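Local coordinates for trehalose-6-phosphate phosphatase (Cryptococcus neoformans, PDB 5DX9), which belongs to the trehalose-phosphatase family of the HAD clan, pairing a magnesium-bearing alpha/beta core domain with a smaller cap domain, at residues 51-56 / 300-305; 114-119 / 160-165. All coordinates share one frame; numbering follows the deposited sequence.

Interaction 1. Residues 51-56 / 300-305; sequences IAALCK and SLLEEI
Ala53 and Leu302 have the nearest CA atoms of two helical turns, 51-56 and 300-305, 7.8 Å apart with side chains filling the gap. Both turns belong to the Rossmann-like core of the HAD fold: helix 45-56 is the crossover of a beta-alpha-beta unit joining parallel strands 21-25 and 60-65, and helix 291-306 follows edge strand 286-288 near the C terminus. The contact is small, burying 134 Å² in all, and entirely apolar. Leu302 carries it alone from its side, pointing toward helix 45-56 and setting both methyls on Ala53 and one of them, CD2, also on Leu54. With CG beside the backbone N (chi1 -75°), the isobutyl fork presents its two branches evenly to the single CB of Ala53, which sits 4.0 Å from Leu302 CD1 and equally close to CD2. Leu54 joins from the next position along the helix and meets Leu302 roughly at a right angle, one branch across the other. Leu54 also packs on Leu23 and Phe25 of strand 21-25, linking this pair to the sheet beneath. On the far helix, Leu301 packs instead on Phe11, Thr12 and Tyr15 of helix 8-17. The shortest approach between the two turns is methyl to methyl, Leu54 CD2 to Leu302 CD2 at 3.8 Å.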
loop_
_atom_site.group_PDB
_atom_site.type_symbol
_atom_site.label_atom_id
_atom_site.label_comp_id
_atom_site.label_asym_id
_atom_site.label_seq_id
_atom_site.Cartn_x
_atom_site.Cartn_y
_atom_site.Cartn_z
ATOM N N ILE A 51 13.567 9.304 -0.147
ATOM C CA ILE A 51 13.337 7.974 -0.697
ATOM C C ILE A 51 14.540 7.503 -1.505
ATOM O O ILE A 51 14.881 6.321 -1.495
ATOM C CB ILE A 51 12.084 7.937 -1.597
ATOM C CG1 ILE A 51 10.853 8.421 -0.827
ATOM C CG2 ILE A 51 11.859 6.535 -2.136
ATOM C CD1 ILE A 51 10.431 7.498 0.298
ATOM N N ALA A 52 15.173 8.437 -2.206
ATOM C CA ALA A 52 16.352 8.131 -3.006
ATOM C C ALA A 52 17.474 7.584 -2.131
ATOM O O ALA A 52 18.032 6.523 -2.415
ATOM C CB ALA A 52 16.818 9.363 -3.757
ATOM N N ALA A 53 17.793 8.312 -1.064
ATOM C CA ALA A 53 18.834 7.903 -0.127
ATOM C C ALA A 53 18.541 6.530 0.469
ATOM O O ALA A 53 19.450 5.723 0.660
ATOM C CB ALA A 53 18.985 8.935 0.977
ATOM N N LEU A 54 17.269 6.274 0.758
ATOM C CA LEU A 54 16.850 4.991 1.310
ATOM C C LEU A 54 17.094 3.866 0.312
ATOM O O LEU A 54 17.460 2.757 0.694
ATOM C CB LEU A 54 15.370 5.026 1.702
ATOM C CG LEU A 54 14.939 5.985 2.812
ATOM C CD1 LEU A 54 13.464 5.788 3.132
ATOM C CD2 LEU A 54 15.791 5.786 4.054
ATOM N N CYS A 55 16.882 4.158 -0.966
ATOM C CA CYS A 55 17.115 3.181 -2.023
ATOM C C CYS A 55 18.611 2.975 -2.261
ATOM O O CYS A 55 19.048 1.880 -2.614
ATOM C CB CYS A 55 16.429 3.618 -3.319
ATOM S SG CYS A 55 14.621 3.600 -3.247
ATOM N N LYS A 56 19.385 4.039 -2.061
ATOM C CA LYS A 56 20.836 3.999 -2.227
ATOM C C LYS A 56 21.491 2.971 -1.304
ATOM O O LYS A 56 22.537 2.410 -1.630
ATOM C CB LYS A 56 21.430 5.387 -1.970
ATOM C CG LYS A 56 22.952 5.432 -1.895
ATOM C CD LYS A 56 23.589 5.589 -3.270
ATOM C CE LYS A 56 25.113 5.643 -3.172
ATOM N NZ LYS A 56 25.596 6.789 -2.342
ATOM N N SER A 300 15.330 13.174 9.403
ATOM C CA SER A 300 16.097 13.278 10.637
ATOM C C SER A 300 16.935 12.026 10.818
ATOM O O SER A 300 18.101 12.095 11.206
ATOM C CB SER A 300 15.177 13.483 11.840
ATOM O OG SER A 300 14.424 14.674 11.701
ATOM N N LEU A 301 16.330 10.881 10.517
ATOM C CA LEU A 301 17.011 9.598 10.600
ATOM C C LEU A 301 18.213 9.559 9.662
ATOM O O LEU A 301 19.310 9.162 10.059
ATOM C CB LEU A 301 16.042 8.460 10.269
ATOM C CG LEU A 301 16.617 7.044 10.206
ATOM C CD1 LEU A 301 17.429 6.759 11.452
ATOM C CD2 LEU A 301 15.509 6.011 10.051
ATOM N N LEU A 302 17.997 9.981 8.421
ATOM C CA LEU A 302 19.051 9.982 7.411
ATOM C C LEU A 302 20.228 10.867 7.810
ATOM O O LEU A 302 21.383 10.456 7.698
ATOM C CB LEU A 302 18.488 10.427 6.061
ATOM C CG LEU A 302 17.652 9.355 5.359
ATOM C CD1 LEU A 302 16.895 9.943 4.183
ATOM C CD2 LEU A 302 18.542 8.204 4.917
ATOM N N GLU A 303 19.931 12.078 8.270
ATOM C CA GLU A 303 20.970 12.985 8.740
ATOM C C GLU A 303 21.819 12.353 9.843
ATOM O O GLU A 303 23.044 12.478 9.841
ATOM C CB GLU A 303 20.360 14.289 9.247
ATOM C CG GLU A 303 21.175 14.932 10.348
ATOM C CD GLU A 303 21.341 16.426 10.165
ATOM O OE1 GLU A 303 20.715 16.986 9.239
ATOM O OE2 GLU A 303 22.105 17.036 10.947
ATOM N N GLU A 304 21.163 11.674 10.778
ATOM C CA GLU A 304 21.866 11.027 11.879
ATOM C C GLU A 304 22.791 9.924 11.383
ATOM O O GLU A 304 23.829 9.665 11.987
ATOM C CB GLU A 304 20.881 10.452 12.894
ATOM C CG GLU A 304 21.558 9.647 13.993
ATOM C CD GLU A 304 20.625 9.308 15.135
ATOM O OE1 GLU A 304 20.977 8.423 15.946
ATOM O OE2 GLU A 304 19.545 9.931 15.223
ATOM N N ILE A 305 22.406 9.269 10.293
ATOM C CA ILE A 305 23.242 8.236 9.688
ATOM C C ILE A 305 24.530 8.836 9.129
ATOM O O ILE A 305 25.586 8.201 9.171
ATOM C CB ILE A 305 22.504 7.491 8.560
ATOM C CG1 ILE A 305 21.335 6.683 9.124
ATOM C CG2 ILE A 305 23.463 6.568 7.817
ATOM C CD1 ILE A 305 21.760 5.433 9.854
#

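Interaction 2. Residues 114-119 / 160-165; sequences SEVEEI and DLLESS
Ile119 of helix 112-125 meets two consecutive leucines of helix 148-166, Leu161 end on and Leu162 alongside. With its CG1 beside the backbone N (chi1 -68°), both branches of Ile119 advance toward helix 148-166, CD1 leaning to the Leu162 side and CG2 pointing across at Leu161. Leu161 comes at it tip to tip, and Leu161 CD2 makes every close touch on that side: it is 3.7 Å from Ile119 CG2, with Ile119 CD1 and CG1 slightly farther, and this one methyl nests among three carbons. Leu162 passes Ile119 in the opposite direction, bringing its CD2 to 3.5 Å from Ile119 CD1. The same Leu162 CD2 is 4.4 Å from Val116 CG2, a looser touch one turn back on helix 112-125. Val116 and Leu162 both also rest on Val183 of strand 180-185, which places this part of the interface against the sheet. Leu161 lies at the more open margin, and Leu166 extends the apolar seam beyond the segment by touching Val116 and Ile119. One turn on, the helix bonds two serines back to its own carbonyls: Ser165 OG donates to Leu161 O over 2.9 Å, approaching from the opposite face of the carbonyl plane to Ser165 N. Ser164 OG does likewise at Asp160 O. The two helical segments run roughly antiparallel (149°), with axes 11.5 Å apart at closest approach. Two such helices laid side by side on a four-stranded antiparallel sheet, in the order helix-strand-strand-helix-strand-strand, are characteristic of the C2B cap domain of the HAD clan.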
loop_
_atom_site.group_PDB
_atom_site.type_symbol
_atom_site.label_atom_id
_atom_site.label_comp_id
_atom_site.label_asym_id
_atom_site.label_seq_id
_atom_site.Cartn_x
_atom_site.Cartn_y
_atom_site.Cartn_z
ATOM N N SER A 114 -16.355 -3.125 -17.330
ATOM C CA SER A 114 -17.311 -2.400 -18.163
ATOM C C SER A 114 -18.523 -1.982 -17.350
ATOM O O SER A 114 -18.982 -0.843 -17.436
ATOM C CB SER A 114 -17.754 -3.254 -19.352
ATOM O OG SER A 114 -16.647 -3.621 -20.154
ATOM N N GLU A 115 -19.036 -2.919 -16.558
ATOM C CA GLU A 115 -20.216 -2.683 -15.739
ATOM C C GLU A 115 -19.979 -1.544 -14.755
ATOM O O GLU A 115 -20.838 -0.680 -14.574
ATOM C CB GLU A 115 -20.608 -3.959 -14.987
ATOM C CG GLU A 115 -20.863 -5.157 -15.893
ATOM C CD GLU A 115 -21.051 -6.454 -15.122
ATOM O OE1 GLU A 115 -20.352 -6.658 -14.106
ATOM O OE2 GLU A 115 -21.899 -7.272 -15.534
ATOM N N VAL A 116 -18.809 -1.547 -14.126
ATOM C CA VAL A 116 -18.462 -0.512 -13.162
ATOM C C VAL A 116 -18.233 0.828 -13.845
ATOM O O VAL A 116 -18.665 1.866 -13.341
ATOM C CB VAL A 116 -17.208 -0.891 -12.353
ATOM C CG1 VAL A 116 -16.609 0.340 -11.680
ATOM C CG2 VAL A 116 -17.556 -1.959 -11.325
ATOM N N GLU A 117 -17.556 0.803 -14.991
ATOM C CA GLU A 117 -17.302 2.025 -15.749
ATOM C C GLU A 117 -18.612 2.687 -16.161
ATOM O O GLU A 117 -18.756 3.908 -16.079
ATOM C CB GLU A 117 -16.446 1.741 -16.988
ATOM C CG GLU A 117 -16.161 2.984 -17.824
ATOM C CD GLU A 117 -15.139 2.751 -18.926
ATOM O OE1 GLU A 117 -14.766 1.585 -19.179
ATOM O OE2 GLU A 117 -14.702 3.747 -19.541
ATOM N N GLU A 118 -19.568 1.869 -16.594
ATOM C CA GLU A 118 -20.872 2.373 -17.009
ATOM C C GLU A 118 -21.573 3.065 -15.843
ATOM O O GLU A 118 -22.173 4.127 -16.007
ATOM C CB GLU A 118 -21.743 1.238 -17.557
ATOM C CG GLU A 118 -23.143 1.674 -17.959
ATOM C CD GLU A 118 -24.039 0.506 -18.335
ATOM O OE1 GLU A 118 -25.172 0.754 -18.800
ATOM O OE2 GLU A 118 -23.614 -0.659 -18.168
ATOM N N ILE A 119 -21.480 2.464 -14.662
ATOM C CA ILE A 119 -22.104 3.035 -13.477
ATOM C C ILE A 119 -21.466 4.374 -13.106
ATOM O O ILE A 119 -22.165 5.348 -12.819
ATOM C CB ILE A 119 -22.013 2.072 -12.280
ATOM C CG1 ILE A 119 -22.885 0.838 -12.528
ATOM C CG2 ILE A 119 -22.440 2.772 -11.001
ATOM C CD1 ILE A 119 -22.828 -0.192 -11.413
ATOM N N ASP A 160 -24.568 2.340 -2.842
ATOM C CA ASP A 160 -25.715 1.459 -2.647
ATOM C C ASP A 160 -25.994 0.620 -3.885
ATOM O O ASP A 160 -26.340 -0.554 -3.775
ATOM C CB ASP A 160 -26.957 2.269 -2.272
ATOM C CG ASP A 160 -26.868 2.856 -0.879
ATOM O OD1 ASP A 160 -27.871 3.437 -0.410
ATOM O OD2 ASP A 160 -25.797 2.725 -0.247
ATOM N N LEU A 161 -25.842 1.220 -5.060
ATOM C CA LEU A 161 -26.048 0.485 -6.305
ATOM C C LEU A 161 -24.971 -0.580 -6.509
ATOM O O LEU A 161 -25.271 -1.716 -6.878
ATOM C CB LEU A 161 -26.067 1.430 -7.507
ATOM C CG LEU A 161 -26.218 0.698 -8.844
ATOM C CD1 LEU A 161 -27.635 0.156 -8.994
ATOM C CD2 LEU A 161 -25.836 1.577 -10.033
ATOM N N LEU A 162 -23.716 -0.204 -6.275
ATOM C CA LEU A 162 -22.603 -1.130 -6.430
ATOM C C LEU A 162 -22.708 -2.291 -5.447
ATOM O O LEU A 162 -22.470 -3.439 -5.811
ATOM C CB LEU A 162 -21.268 -0.406 -6.246
ATOM C CG LEU A 162 -20.830 0.516 -7.386
ATOM C CD1 LEU A 162 -19.555 1.250 -7.018
ATOM C CD2 LEU A 162 -20.645 -0.268 -8.674
ATOM N N GLU A 163 -23.073 -1.985 -4.204
ATOM C CA GLU A 163 -23.143 -2.996 -3.153
ATOM C C GLU A 163 -24.338 -3.929 -3.307
ATOM O O GLU A 163 -24.229 -5.132 -3.063
ATOM C CB GLU A 163 -23.193 -2.332 -1.774
ATOM C CG GLU A 163 -21.853 -1.827 -1.272
ATOM C CD GLU A 163 -20.832 -2.937 -1.108
ATOM O OE1 GLU A 163 -21.212 -4.122 -1.218
ATOM O OE2 GLU A 163 -19.648 -2.626 -0.868
ATOM N N SER A 164 -25.476 -3.375 -3.711
ATOM C CA SER A 164 -26.714 -4.144 -3.755
ATOM C C SER A 164 -26.845 -5.013 -5.004
ATOM O O SER A 164 -27.347 -6.132 -4.926
ATOM C CB SER A 164 -27.926 -3.210 -3.653
ATOM O OG SER A 164 -28.071 -2.419 -4.821
ATOM N N SER A 165 -26.395 -4.510 -6.151
ATOM C CA SER A 165 -26.674 -5.190 -7.415
ATOM C C SER A 165 -25.448 -5.761 -8.128
ATOM O O SER A 165 -25.591 -6.596 -9.019
ATOM C CB SER A 165 -27.403 -4.240 -8.372
ATOM O OG SER A 165 -26.502 -3.345 -9.002
#

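Overall arrangement
After helix 8-17 and strand 21-25 the chain forms helix 45-56, one half of interaction 1, as part of the core. It then continues through strands 60-65 and 84-87 before entering the cap. There, interaction 2 closes a short loop: helix 112-125 leads through the hairpin 131-134/139-142 to helix 148-166, which packs back on it. The chain completes the cap with strands 172-177 and 180-185, rejoins the core sheet at 206-211, and reaches helix 291-306, where interaction 1 closes the much longer loop. Interaction 2 is thus nested within interaction 1. Their centres lie 44 Å apart on opposite sides of the chain's centre, one in each domain.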